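Local coordinates for putative sugar kinase PH1459 (Pyrococcus horikoshii, PDB 3EWM), which binds ATP and is probably a PfkB-family sugar kinase, perhaps acting on fructose, at residues A[270-275]-A[294-300]; A[42-48]-A[251-255]; A[126-132]-A[155-161]; A[238-244]-A[279-285]; A[183-189]-A[204-209]. All coordinates share one frame. Numbering follows the deposited sequence.

Contact 1. Residues A[270-275]-A[294-300]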
# COMPACT_ATOMS: atom_id res chain seq x y z
N LYS A 270 25.04 4.56 29.15
CA LYS A 270 24.87 6.01 29.28
C LYS A 270 24.73 6.70 27.92
O LYS A 270 23.94 7.62 27.77
CB LYS A 270 25.99 6.63 30.11
CG LYS A 270 26.14 6.07 31.55
CD LYS A 270 24.88 6.22 32.40
CE LYS A 270 24.10 4.91 32.57
NZ LYS A 270 23.03 5.06 33.61
N PHE A 271 25.48 6.23 26.92
CA PHE A 271 25.39 6.81 25.57
C PHE A 271 24.05 6.48 24.93
O PHE A 271 23.34 7.37 24.46
CB PHE A 271 26.55 6.37 24.67
CG PHE A 271 26.46 6.89 23.25
CD1 PHE A 271 26.53 8.26 23.00
CD2 PHE A 271 26.29 6.02 22.18
CE1 PHE A 271 26.43 8.76 21.71
CE2 PHE A 271 26.20 6.49 20.88
CZ PHE A 271 26.27 7.87 20.63
N ALA A 272 23.69 5.20 24.93
CA ALA A 272 22.43 4.78 24.33
C ALA A 272 21.24 5.41 25.04
O ALA A 272 20.27 5.83 24.39
CB ALA A 272 22.32 3.24 24.29
N ASN A 273 21.33 5.53 26.36
CA ASN A 273 20.28 6.18 27.13
C ASN A 273 20.09 7.64 26.69
O ASN A 273 18.96 8.08 26.47
CB ASN A 273 20.56 6.11 28.63
CG ASN A 273 19.33 6.39 29.48
OD1 ASN A 273 18.20 6.18 29.06
ND2 ASN A 273 19.56 6.85 30.70
N LEU A 274 21.21 8.36 26.55
CA LEU A 274 21.18 9.77 26.17
C LEU A 274 20.60 9.96 24.78
O LEU A 274 19.76 10.83 24.56
CB LEU A 274 22.57 10.40 26.26
CG LEU A 274 22.73 11.81 25.69
CD1 LEU A 274 21.96 12.82 26.51
CD2 LEU A 274 24.19 12.20 25.58
N VAL A 275 21.06 9.14 23.84
CA VAL A 275 20.54 9.17 22.47
C VAL A 275 19.03 8.93 22.43
O VAL A 275 18.29 9.71 21.82
CB VAL A 275 21.29 8.22 21.54
CG1 VAL A 275 20.58 8.13 20.12
CG2 VAL A 275 22.74 8.67 21.42
N LEU A 294 24.69 15.93 20.30
CA LEU A 294 25.12 15.00 21.34
C LEU A 294 26.44 15.41 21.96
O LEU A 294 26.67 15.17 23.15
CB LEU A 294 25.22 13.58 20.79
CG LEU A 294 23.89 12.88 20.55
CD1 LEU A 294 24.09 11.75 19.55
CD2 LEU A 294 23.24 12.34 21.83
N LEU A 295 27.29 16.04 21.17
CA LEU A 295 28.61 16.46 21.64
C LEU A 295 28.54 17.47 22.80
O LEU A 295 29.51 17.63 23.53
CB LEU A 295 29.44 17.01 20.48
CG LEU A 295 30.51 16.15 19.78
CD1 LEU A 295 30.39 14.66 19.99
CD2 LEU A 295 30.50 16.48 18.31
N LYS A 296 27.38 18.10 22.98
CA LYS A 296 27.15 19.03 24.10
C LYS A 296 27.04 18.32 25.45
O LYS A 296 27.02 18.98 26.50
CB LYS A 296 25.88 19.87 23.86
CG LYS A 296 25.74 20.43 22.44
CD LYS A 296 26.49 21.72 22.23
CE LYS A 296 25.67 22.93 22.65
NZ LYS A 296 26.39 24.21 22.34
N TYR A 297 26.97 16.99 25.42
CA TYR A 297 26.82 16.15 26.61
C TYR A 297 28.03 15.26 26.79
O TYR A 297 28.57 14.73 25.80
CB TYR A 297 25.57 15.27 26.51
CG TYR A 297 24.29 16.06 26.37
CD1 TYR A 297 23.55 16.41 27.49
CD2 TYR A 297 23.84 16.47 25.11
CE1 TYR A 297 22.36 17.14 27.36
CE2 TYR A 297 22.66 17.20 24.97
CZ TYR A 297 21.93 17.53 26.09
OH TYR A 297 20.76 18.26 25.95
N LYS A 298 28.45 15.06 28.04
CA LYS A 298 29.65 14.29 28.31
C LYS A 298 29.45 12.79 28.07
O LYS A 298 30.39 12.09 27.68
CB LYS A 298 30.23 14.60 29.70
CG LYS A 298 29.94 13.59 30.82
CD LYS A 298 28.91 14.12 31.81
CE LYS A 298 28.92 13.28 33.09
NZ LYS A 298 27.88 13.71 34.07
N GLU A 299 28.23 12.30 28.28
CA GLU A 299 27.90 10.88 28.05
C GLU A 299 28.08 10.48 26.59
O GLU A 299 28.29 9.31 26.27
CB GLU A 299 26.47 10.56 28.51
CG GLU A 299 26.18 10.78 30.00
CD GLU A 299 25.99 12.24 30.36
OE1 GLU A 299 26.00 12.56 31.57
OE2 GLU A 299 25.84 13.08 29.45
N ALA A 300 27.98 11.47 25.70
CA ALA A 300 28.14 11.25 24.27
C ALA A 300 29.57 11.46 23.85
O ALA A 300 30.05 10.79 22.95
CB ALA A 300 27.23 12.16 23.49
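At the C-terminal end of this ribokinase-like fold, helix 265-279 packs against a type I turn, Leu294 to Tyr297, and the helix start that follows it, with Tyr297 at the N-cap. The main bump is Leu274. Leu274 CD2 sinks into a hollow formed by Leu294, Tyr297, Glu299 and Ala300, lying 3.5 Å from Tyr297 CB and 3.7 Å from Ala300 CB. A branched leucine suits this place because its other methyl, Leu274 CD1, sits over the face of the Tyr297 ring in a CH-pi contact. Glu299 suits a partly exposed wall: Glu299 CB packs 3.9 Å from Lys270 O, while its carboxylate pairs with Lys298. One turn before Leu274, the flat Phe271 ring presents its edge to Ala300, whose small methyl lets the CA atoms of Phe271 and Ala300 come within 5.4 Å. Leu294 answers by reaching toward both Phe271 and Val275. Val275 also packs on Ala252 of helix 245-259, so the layers continue inward. Leu294 CD2 rests 3.7 Å from Val275 CG2.

Contact 2. Residues A[42-48]-A[251-255]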
# COMPACT_ATOMS: atom_id res chain seq x y z
N GLY A 42 19.92 6.74 11.87
CA GLY A 42 20.48 7.03 13.20
C GLY A 42 21.99 6.92 13.23
O GLY A 42 22.66 7.82 13.71
N VAL A 43 22.51 5.82 12.69
CA VAL A 43 23.97 5.60 12.58
C VAL A 43 24.66 6.75 11.86
O VAL A 43 25.64 7.32 12.37
CB VAL A 43 24.28 4.27 11.89
CG1 VAL A 43 25.76 4.14 11.54
CG2 VAL A 43 23.83 3.11 12.79
N SER A 44 24.12 7.12 10.70
CA SER A 44 24.61 8.26 9.95
C SER A 44 24.55 9.54 10.76
O SER A 44 25.50 10.31 10.77
CB SER A 44 23.85 8.43 8.65
OG SER A 44 24.41 9.51 7.90
N ARG A 45 23.45 9.78 11.47
CA ARG A 45 23.32 10.98 12.28
C ARG A 45 24.33 11.08 13.41
O ARG A 45 24.76 12.19 13.79
CB ARG A 45 21.91 11.10 12.82
CG ARG A 45 20.96 11.49 11.74
CD ARG A 45 19.72 11.98 12.35
NE ARG A 45 18.68 12.22 11.37
CZ ARG A 45 17.41 12.30 11.71
NH1 ARG A 45 17.08 12.16 12.99
NH2 ARG A 45 16.47 12.52 10.80
N LEU A 46 24.72 9.93 13.93
CA LEU A 46 25.76 9.82 14.94
C LEU A 46 27.19 9.93 14.37
O LEU A 46 28.16 9.79 15.11
CB LEU A 46 25.60 8.49 15.68
CG LEU A 46 24.27 8.35 16.41
CD1 LEU A 46 24.21 7.01 17.12
CD2 LEU A 46 24.11 9.49 17.39
N GLY A 47 27.30 10.16 13.06
CA GLY A 47 28.58 10.45 12.40
C GLY A 47 29.32 9.26 11.83
O GLY A 47 30.51 9.36 11.47
N VAL A 48 28.63 8.12 11.74
CA VAL A 48 29.25 6.87 11.31
C VAL A 48 28.74 6.50 9.91
O VAL A 48 27.56 6.65 9.64
CB VAL A 48 28.96 5.74 12.32
CG1 VAL A 48 29.33 4.38 11.76
CG2 VAL A 48 29.70 6.01 13.62
N ALA A 251 20.65 2.38 16.99
CA ALA A 251 21.73 3.11 16.34
C ALA A 251 22.85 3.46 17.33
O ALA A 251 24.01 3.18 17.08
CB ALA A 251 21.20 4.36 15.66
N ALA A 252 22.45 4.02 18.47
CA ALA A 252 23.40 4.36 19.54
C ALA A 252 24.18 3.15 20.02
O ALA A 252 25.37 3.26 20.31
CB ALA A 252 22.67 4.99 20.71
N LEU A 253 23.51 2.01 20.15
CA LEU A 253 24.16 0.83 20.68
C LEU A 253 25.25 0.37 19.72
O LEU A 253 26.37 0.05 20.13
CB LEU A 253 23.15 -0.29 20.90
CG LEU A 253 23.69 -1.40 21.79
CD1 LEU A 253 23.74 -0.91 23.24
CD2 LEU A 253 22.81 -2.64 21.68
N LEU A 254 24.89 0.35 18.44
CA LEU A 254 25.78 -0.10 17.38
C LEU A 254 26.94 0.86 17.19
O LEU A 254 28.08 0.42 17.11
CB LEU A 254 24.99 -0.26 16.08
CG LEU A 254 23.89 -1.33 16.17
CD1 LEU A 254 23.38 -1.68 14.78
CD2 LEU A 254 24.41 -2.60 16.89
N VAL A 255 26.65 2.15 17.14
CA VAL A 255 27.72 3.15 17.08
C VAL A 255 28.63 3.07 18.32
O VAL A 255 29.85 3.08 18.18
CB VAL A 255 27.17 4.57 16.83
CG1 VAL A 255 28.25 5.61 17.01
CG2 VAL A 255 26.60 4.67 15.39
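Leu46 lays its side chain across the backbone of helix 245-259, with Leu46 CD1 3.7 Å from Ala252 CA, 3.8 Å from Ala251 C and 3.8 Å from Val255 CG2. The small methyl of Ala251 eases this approach to the main chain, and Ala252 turns its methyl to helix 265-279. Ala251 points its own at helix 35-45, where Ala251 CB lies 3.6 Å from both Gly42 C and Val43 N. Glycine suits position 42, since a beta carbon there would stand about 2.6 Å from Ala251 CB. Val255, one turn further on, fills the rest of the gap, its CG2 4.0 Å from Val43 CG1 and its CG1 3.7 Å from Val48 CG2. Helix 35-45 ends in a Schellman motif, in which Gly47 takes the positive phi and Val48 N bonds back to Val43 O at 3.2 Å. This turn brings Val48 round to the same side as Val43. Both valines, like Val255, also touch Ile4 of strand 3-7, so the two helices of this alpha/beta fold pack together over the central sheet. Charged Arg45 faces elsewhere and forms a salt bridge with Glu72. No hydrogen bond crosses the interface. Its specificity is therefore steric, resting on small residues where backbones approach and on branched aliphatic ones where space must be filled.

Contact 3. Residues A[126-132]-A[155-161]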
# COMPACT_ATOMS: atom_id res chain seq x y z
N LYS A 126 31.67 -3.42 9.45
CA LYS A 126 32.14 -3.95 10.73
C LYS A 126 30.99 -4.49 11.56
O LYS A 126 31.15 -5.44 12.34
CB LYS A 126 32.88 -2.86 11.50
CG LYS A 126 34.13 -2.33 10.79
CD LYS A 126 35.19 -3.39 10.63
CE LYS A 126 36.47 -2.76 10.09
NZ LYS A 126 37.51 -3.79 9.80
N ILE A 127 29.83 -3.85 11.42
CA ILE A 127 28.59 -4.33 12.02
C ILE A 127 27.53 -4.42 10.93
O ILE A 127 27.39 -3.50 10.11
CB ILE A 127 28.08 -3.42 13.14
CG1 ILE A 127 29.18 -3.18 14.19
CG2 ILE A 127 26.78 -4.01 13.78
CD1 ILE A 127 28.74 -2.31 15.34
N VAL A 128 26.81 -5.53 10.92
CA VAL A 128 25.64 -5.69 10.05
C VAL A 128 24.38 -5.85 10.90
O VAL A 128 24.30 -6.70 11.79
CB VAL A 128 25.79 -6.88 9.07
CG1 VAL A 128 24.52 -7.10 8.26
CG2 VAL A 128 26.96 -6.63 8.14
N ASN A 129 23.41 -5.01 10.62
CA ASN A 129 22.21 -4.93 11.42
C ASN A 129 21.02 -5.48 10.63
O ASN A 129 20.79 -5.10 9.48
CB ASN A 129 21.97 -3.46 11.77
CG ASN A 129 20.62 -3.23 12.35
OD1 ASN A 129 20.24 -3.87 13.33
ND2 ASN A 129 19.88 -2.32 11.75
N PHE A 130 20.26 -6.38 11.25
CA PHE A 130 19.00 -6.84 10.67
C PHE A 130 17.94 -7.03 11.75
O PHE A 130 18.23 -7.00 12.96
CB PHE A 130 19.22 -8.07 9.76
CG PHE A 130 19.42 -9.37 10.50
CD1 PHE A 130 18.52 -10.42 10.33
CD2 PHE A 130 20.53 -9.56 11.33
CE1 PHE A 130 18.72 -11.64 10.99
CE2 PHE A 130 20.72 -10.77 12.00
CZ PHE A 130 19.82 -11.80 11.83
N GLY A 131 16.70 -7.17 11.31
CA GLY A 131 15.55 -7.25 12.21
C GLY A 131 14.68 -8.37 11.69
O GLY A 131 14.96 -8.92 10.60
N SER A 132 13.66 -8.72 12.46
CA SER A 132 12.85 -9.89 12.12
C SER A 132 11.83 -9.65 11.00
O SER A 132 11.41 -10.59 10.34
CB SER A 132 12.21 -10.48 13.36
OG SER A 132 11.03 -9.79 13.71
N SER A 155 32.06 -9.79 10.40
CA SER A 155 31.45 -8.56 10.91
C SER A 155 30.62 -8.96 12.10
O SER A 155 30.10 -10.07 12.13
CB SER A 155 30.49 -7.92 9.90
OG SER A 155 31.02 -7.86 8.59
N LEU A 156 30.48 -8.06 13.07
CA LEU A 156 29.50 -8.22 14.13
C LEU A 156 28.08 -8.17 13.56
O LEU A 156 27.77 -7.37 12.67
CB LEU A 156 29.68 -7.14 15.20
CG LEU A 156 31.02 -7.18 15.93
CD1 LEU A 156 31.14 -6.03 16.91
CD2 LEU A 156 31.19 -8.53 16.63
N ILE A 157 27.23 -9.04 14.08
CA ILE A 157 25.86 -9.14 13.64
C ILE A 157 24.95 -8.64 14.74
O ILE A 157 25.07 -9.05 15.89
CB ILE A 157 25.51 -10.61 13.26
CG1 ILE A 157 26.37 -11.07 12.08
CG2 ILE A 157 24.03 -10.76 12.97
CD1 ILE A 157 26.50 -12.56 12.01
N ALA A 158 24.04 -7.75 14.39
CA ALA A 158 23.08 -7.22 15.35
C ALA A 158 21.67 -7.49 14.86
O ALA A 158 21.36 -7.31 13.67
CB ALA A 158 23.31 -5.72 15.56
N PHE A 159 20.81 -7.93 15.78
CA PHE A 159 19.47 -8.35 15.43
C PHE A 159 18.47 -7.73 16.41
O PHE A 159 18.59 -7.92 17.60
CB PHE A 159 19.38 -9.88 15.45
CG PHE A 159 18.03 -10.43 15.05
CD1 PHE A 159 17.57 -10.31 13.74
CD2 PHE A 159 17.22 -11.06 15.98
CE1 PHE A 159 16.34 -10.84 13.36
CE2 PHE A 159 15.98 -11.59 15.62
CZ PHE A 159 15.53 -11.48 14.29
N ASP A 160 17.58 -6.92 15.86
CA ASP A 160 16.44 -6.39 16.58
C ASP A 160 15.33 -7.41 16.38
O ASP A 160 14.90 -7.66 15.25
CB ASP A 160 16.09 -5.02 16.00
CG ASP A 160 14.91 -4.37 16.66
OD1 ASP A 160 14.38 -4.88 17.67
OD2 ASP A 160 14.49 -3.32 16.12
N VAL A 161 14.90 -8.04 17.46
CA VAL A 161 13.88 -9.07 17.38
C VAL A 161 12.60 -8.46 16.77
O VAL A 161 11.93 -9.10 15.95
CB VAL A 161 13.62 -9.69 18.79
CG1 VAL A 161 12.45 -10.64 18.76
CG2 VAL A 161 14.90 -10.41 19.29
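Strands 127-131 and 156-160 are the parallel pair of a beta-alpha-beta unit, joined through helix 140-151, in the central sheet of the ribokinase-like fold. Their bonds alternate as parallel pairing demands: Lys126 O accepts from Leu156 N (2.8 Å), Val128 N donates to Leu156 O (2.7 Å), Val128 O accepts from Ala158 N (2.8 Å), Phe130 N donates to Ala158 O (2.8 Å), and Phe130 O accepts from Asp160 N (3.0 Å). A weak bond from Ser132 N to Asp160 O finishes the series. The intervening backbone groups serve the flanking strands: Ile127 and Asn129 bond to strand 3-7, Ile157 pairs with Ile188, and Ile157 N bonds Asp187 OD2. Asn129 is buried, and its ND2 hydrogen-bonds Ser6 OG. It shares its face with compact Ala158, under Leu254 of helix 245-259. Phe130 and Phe159 fill the opposite face beneath helices 140-151 and 172-185, their rings oblique to each other. Asp160, at the strand's end, makes a long, weak ion pair with Lys190, an ATP-binding residue. Where the strands part, a serine suits because its hydroxyl can pair with a carbonyl: Ser132 OG donates to Val161 O at 2.5 Å.

Contact 4. Residues A[238-244]-A[279-285]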
# COMPACT_ATOMS: atom_id res chain seq x y z
N ASN A 238 10.51 14.69 29.07
CA ASN A 238 9.18 15.09 28.66
C ASN A 238 9.10 14.89 27.15
O ASN A 238 9.47 15.78 26.38
CB ASN A 238 8.90 16.54 29.08
CG ASN A 238 8.80 16.67 30.59
OD1 ASN A 238 8.58 15.69 31.30
ND2 ASN A 238 8.97 17.88 31.09
N PRO A 239 8.64 13.70 26.72
CA PRO A 239 8.77 13.33 25.32
C PRO A 239 7.80 14.08 24.42
O PRO A 239 6.62 14.26 24.76
CB PRO A 239 8.45 11.83 25.32
CG PRO A 239 7.57 11.63 26.51
CD PRO A 239 7.99 12.64 27.52
N LEU A 240 8.32 14.54 23.29
CA LEU A 240 7.50 15.02 22.19
C LEU A 240 6.95 13.81 21.42
O LEU A 240 5.75 13.74 21.13
CB LEU A 240 8.32 15.91 21.25
CG LEU A 240 7.57 16.48 20.05
CD1 LEU A 240 6.37 17.31 20.51
CD2 LEU A 240 8.48 17.29 19.13
N ASP A 241 7.84 12.88 21.09
CA ASP A 241 7.50 11.73 20.26
C ASP A 241 8.52 10.60 20.52
O ASP A 241 9.72 10.80 20.34
CB ASP A 241 7.53 12.15 18.78
CG ASP A 241 6.93 11.12 17.85
OD1 ASP A 241 6.56 10.02 18.30
OD2 ASP A 241 6.81 11.43 16.64
N THR A 242 8.03 9.44 20.98
CA THR A 242 8.92 8.30 21.25
C THR A 242 8.94 7.27 20.12
O THR A 242 9.57 6.22 20.25
CB THR A 242 8.53 7.57 22.55
OG1 THR A 242 7.20 7.07 22.41
CG2 THR A 242 8.62 8.49 23.77
N THR A 243 8.26 7.56 19.01
CA THR A 243 8.15 6.61 17.89
C THR A 243 9.51 6.09 17.43
O THR A 243 9.67 4.88 17.18
CB THR A 243 7.43 7.23 16.67
OG1 THR A 243 6.17 7.76 17.08
CG2 THR A 243 7.20 6.15 15.61
N GLY A 244 10.47 6.99 17.30
CA GLY A 244 11.80 6.62 16.81
C GLY A 244 12.81 6.20 17.86
O GLY A 244 13.96 5.91 17.51
N SER A 279 16.20 11.51 21.52
CA SER A 279 15.33 11.17 20.38
C SER A 279 13.87 11.50 20.63
O SER A 279 13.11 11.72 19.68
CB SER A 279 15.45 9.69 19.97
OG SER A 279 14.77 8.85 20.88
N THR A 280 13.48 11.52 21.91
CA THR A 280 12.09 11.77 22.26
C THR A 280 11.65 13.20 21.97
O THR A 280 10.46 13.49 22.01
CB THR A 280 11.76 11.46 23.72
OG1 THR A 280 12.36 12.45 24.57
CG2 THR A 280 12.22 10.06 24.12
N GLN A 281 12.60 14.07 21.69
CA GLN A 281 12.33 15.48 21.45
C GLN A 281 12.13 15.76 19.96
O GLN A 281 11.83 16.88 19.58
CB GLN A 281 13.47 16.34 22.01
CG GLN A 281 13.73 16.08 23.47
CD GLN A 281 12.49 16.27 24.31
OE1 GLN A 281 11.89 15.31 24.80
NE2 GLN A 281 12.07 17.51 24.46
N LYS A 282 12.26 14.71 19.15
CA LYS A 282 12.21 14.80 17.70
C LYS A 282 11.05 13.92 17.17
O LYS A 282 10.83 12.80 17.66
CB LYS A 282 13.56 14.36 17.09
CG LYS A 282 14.78 15.22 17.55
CD LYS A 282 16.13 14.65 17.07
CE LYS A 282 17.00 15.72 16.37
NZ LYS A 282 17.81 15.13 15.24
N ARG A 283 10.31 14.43 16.20
CA ARG A 283 9.16 13.70 15.66
C ARG A 283 9.53 12.62 14.66
O ARG A 283 10.47 12.79 13.87
CB ARG A 283 8.18 14.66 14.99
CG ARG A 283 7.47 15.56 15.95
CD ARG A 283 6.52 16.48 15.21
NE ARG A 283 6.27 17.69 15.97
CZ ARG A 283 5.43 17.76 17.01
NH1 ARG A 283 4.77 16.68 17.40
NH2 ARG A 283 5.27 18.92 17.64
N GLY A 284 8.77 11.53 14.68
CA GLY A 284 8.82 10.54 13.61
C GLY A 284 9.79 9.38 13.80
O GLY A 284 10.48 9.28 14.84
N ALA A 285 9.83 8.52 12.80
CA ALA A 285 10.63 7.30 12.84
C ALA A 285 12.14 7.53 12.81
O ALA A 285 12.91 6.65 13.21
CB ALA A 285 10.21 6.35 11.71
O HOH W 1 11.99 8.96 19.57
O HOH W 2 14.58 6.88 15.03
O HOH W 3 10.01 10.04 17.34
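Neither segment forms regular secondary structure: 238-244 runs extended through Pro239 and then curls, while 279-285 makes a type I turn from Ser279 to Lys282 and straightens. They meet at Thr280 O, which accepts from Asp241 N at 2.8 Å and, weakly, from Leu240 N at 2.7 Å. Gly284 has a positive phi that would jam a side chain against the preceding carbonyl, and a beta carbon on Gly244 would strike Gly284 O. Asp241 suits its place by using both carboxylate oxygens. OD2 accepts from Gly284 N at 2.8 Å, while OD1 takes Thr243 N at 3.1 Å, an Asx turn, and Thr243 OG1 at 2.6 Å. Leu240 CD1 lies over a face of the Arg283 guanidinium. One water bridges Gly244 O (2.7 Å) and Ala285 O (2.5 Å). Asp241 to Gly244 begin the DTTGAGD signature of PfkB kinases, leading directly into helix 245-259; the partner loop leaves helix 265-279, and its Ala285 touches Asn38 of helix 35-45.

Contact 5. Residues A[183-189]-A[204-209]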
# COMPACT_ATOMS: atom_id res chain seq x y z
N ILE A 183 18.86 -15.15 16.17
CA ILE A 183 19.39 -14.80 17.47
C ILE A 183 20.74 -15.50 17.67
O ILE A 183 21.71 -14.89 18.10
CB ILE A 183 18.41 -15.15 18.61
CG1 ILE A 183 17.18 -14.21 18.56
CG2 ILE A 183 19.12 -15.02 19.94
CD1 ILE A 183 15.98 -14.66 19.41
N LYS A 184 20.79 -16.79 17.32
CA LYS A 184 22.01 -17.58 17.44
C LYS A 184 23.15 -17.07 16.56
O LYS A 184 24.32 -17.24 16.89
CB LYS A 184 21.72 -19.07 17.19
CG LYS A 184 21.03 -19.72 18.39
CD LYS A 184 20.75 -21.19 18.15
CE LYS A 184 20.46 -21.90 19.47
NZ LYS A 184 20.35 -23.38 19.26
N LEU A 185 22.81 -16.41 15.46
CA LEU A 185 23.80 -15.80 14.58
C LEU A 185 24.24 -14.44 15.06
O LEU A 185 25.29 -13.95 14.67
CB LEU A 185 23.26 -15.68 13.15
CG LEU A 185 23.10 -16.97 12.33
CD1 LEU A 185 22.06 -16.75 11.28
CD2 LEU A 185 24.43 -17.41 11.71
N ALA A 186 23.44 -13.83 15.94
CA ALA A 186 23.71 -12.45 16.34
C ALA A 186 24.69 -12.34 17.50
O ALA A 186 24.61 -13.07 18.48
CB ALA A 186 22.40 -11.72 16.65
N ASP A 187 25.62 -11.40 17.35
CA ASP A 187 26.48 -10.98 18.44
C ASP A 187 25.71 -10.09 19.40
O ASP A 187 25.89 -10.17 20.61
CB ASP A 187 27.64 -10.17 17.88
CG ASP A 187 28.51 -11.00 16.97
OD1 ASP A 187 29.33 -11.78 17.51
OD2 ASP A 187 28.39 -10.87 15.74
N ILE A 188 24.86 -9.24 18.83
CA ILE A 188 24.14 -8.22 19.56
C ILE A 188 22.68 -8.47 19.30
O ILE A 188 22.25 -8.55 18.15
CB ILE A 188 24.52 -6.81 19.06
CG1 ILE A 188 26.02 -6.56 19.27
CG2 ILE A 188 23.68 -5.73 19.73
CD1 ILE A 188 26.67 -5.85 18.09
N VAL A 189 21.92 -8.63 20.37
CA VAL A 189 20.49 -8.83 20.24
C VAL A 189 19.78 -7.76 21.05
O VAL A 189 20.15 -7.48 22.21
CB VAL A 189 20.06 -10.26 20.69
CG1 VAL A 189 18.53 -10.38 20.80
CG2 VAL A 189 20.61 -11.30 19.73
N VAL A 204 13.41 -20.49 23.03
CA VAL A 204 14.35 -19.66 22.29
C VAL A 204 14.99 -18.69 23.25
O VAL A 204 14.36 -17.73 23.68
CB VAL A 204 13.68 -18.88 21.12
CG1 VAL A 204 14.70 -17.98 20.40
CG2 VAL A 204 13.00 -19.83 20.14
N GLU A 205 16.25 -18.94 23.59
CA GLU A 205 17.04 -18.01 24.38
C GLU A 205 17.19 -16.67 23.63
O GLU A 205 17.56 -16.64 22.46
CB GLU A 205 18.40 -18.63 24.73
CG GLU A 205 19.40 -17.67 25.39
CD GLU A 205 20.37 -18.35 26.36
OE1 GLU A 205 20.54 -17.84 27.49
OE2 GLU A 205 20.98 -19.38 26.01
N VAL A 206 16.88 -15.57 24.30
CA VAL A 206 16.99 -14.26 23.67
C VAL A 206 18.23 -13.58 24.24
O VAL A 206 18.18 -12.79 25.18
CB VAL A 206 15.73 -13.41 23.84
CG1 VAL A 206 15.90 -12.05 23.13
CG2 VAL A 206 14.50 -14.16 23.30
N LYS A 207 19.35 -13.91 23.62
CA LYS A 207 20.65 -13.49 24.07
C LYS A 207 21.51 -13.41 22.84
O LYS A 207 21.50 -14.34 22.02
CB LYS A 207 21.21 -14.57 25.03
CG LYS A 207 22.63 -14.35 25.52
CD LYS A 207 23.04 -15.42 26.56
CE LYS A 207 24.21 -14.92 27.43
NZ LYS A 207 23.92 -13.60 28.10
N GLY A 208 22.22 -12.30 22.69
CA GLY A 208 23.29 -12.22 21.69
C GLY A 208 24.52 -12.92 22.25
O GLY A 208 24.60 -13.13 23.46
N SER A 209 25.47 -13.30 21.40
CA SER A 209 26.68 -13.97 21.87
C SER A 209 27.60 -12.99 22.62
O SER A 209 28.31 -13.37 23.57
CB SER A 209 27.40 -14.64 20.70
OG SER A 209 27.90 -13.66 19.82
O HOH W 4 23.22 -15.58 20.46
O HOH W 5 28.64 -14.70 17.56
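Strand 188-192, helix 193-200 and strand 211-215 form a beta-alpha-beta crossover in the alpha/beta fold of this PfkB kinase, and here the end of helix 172-185 and the start of the first strand meet the loop leading into the second. Ile183 loses the most surface. Ile183 CD1 reaches Val204 CG1 at 3.7 Å and Val206 CG2 at 4.2 Å, while Ile183 CG2 lies 3.2 Å from Lys207 O; the long branched side chain fills the space against these residues. A water also bridges Ile183 O (2.9 Å) and Lys207 O (2.6 Å). Gly208 passes tight against residues 187-189: a beta carbon would collide with Asp187 O and Val189 N, and its absence lets Val189 CG2 come to 3.4 Å from Gly208 CA. Val189, next in sequence to the ATP-binding Lys190, also packs on Val206, with Val189 CG1 3.9 Å from Val206 CG1. Ser209 makes the sole direct hydrogen bond between the segments, from its N to Ala186 O at 3.1 Å. Being small and polar, it suits an exposed edge beside Asp187, whose OD2 is engaged by Ile157 N. The acid's other oxygen meets the serine through solvent, one water lying 3.0 Å from Asp187 OD1 and 2.6 Å from Ser209 OG.

Contacts 1, 2 and 3 form successive layers from the C-terminal helices to the central sheet. Helix 245-259 joins them, with Ala252 meeting Phe271 and Val275 of contact 1 and Leu254 packing on Ala158 of contact 3. Contact 2 is wholly buried and contact 3 nearly so, while contact 1 opens to the surface at Tyr297. Contacts 1 and 2 have no hydrogen bond between their segments and depend on shape, whereas contact 3 is held mainly by backbone bonds. Contact 5 extends the same sheet: Phe159 N lies 2.8 Å from Ile188 O, a probable hydrogen bond. Contact 5 and the more exposed contact 4 both combine direct hydrogen bonds with water bridges.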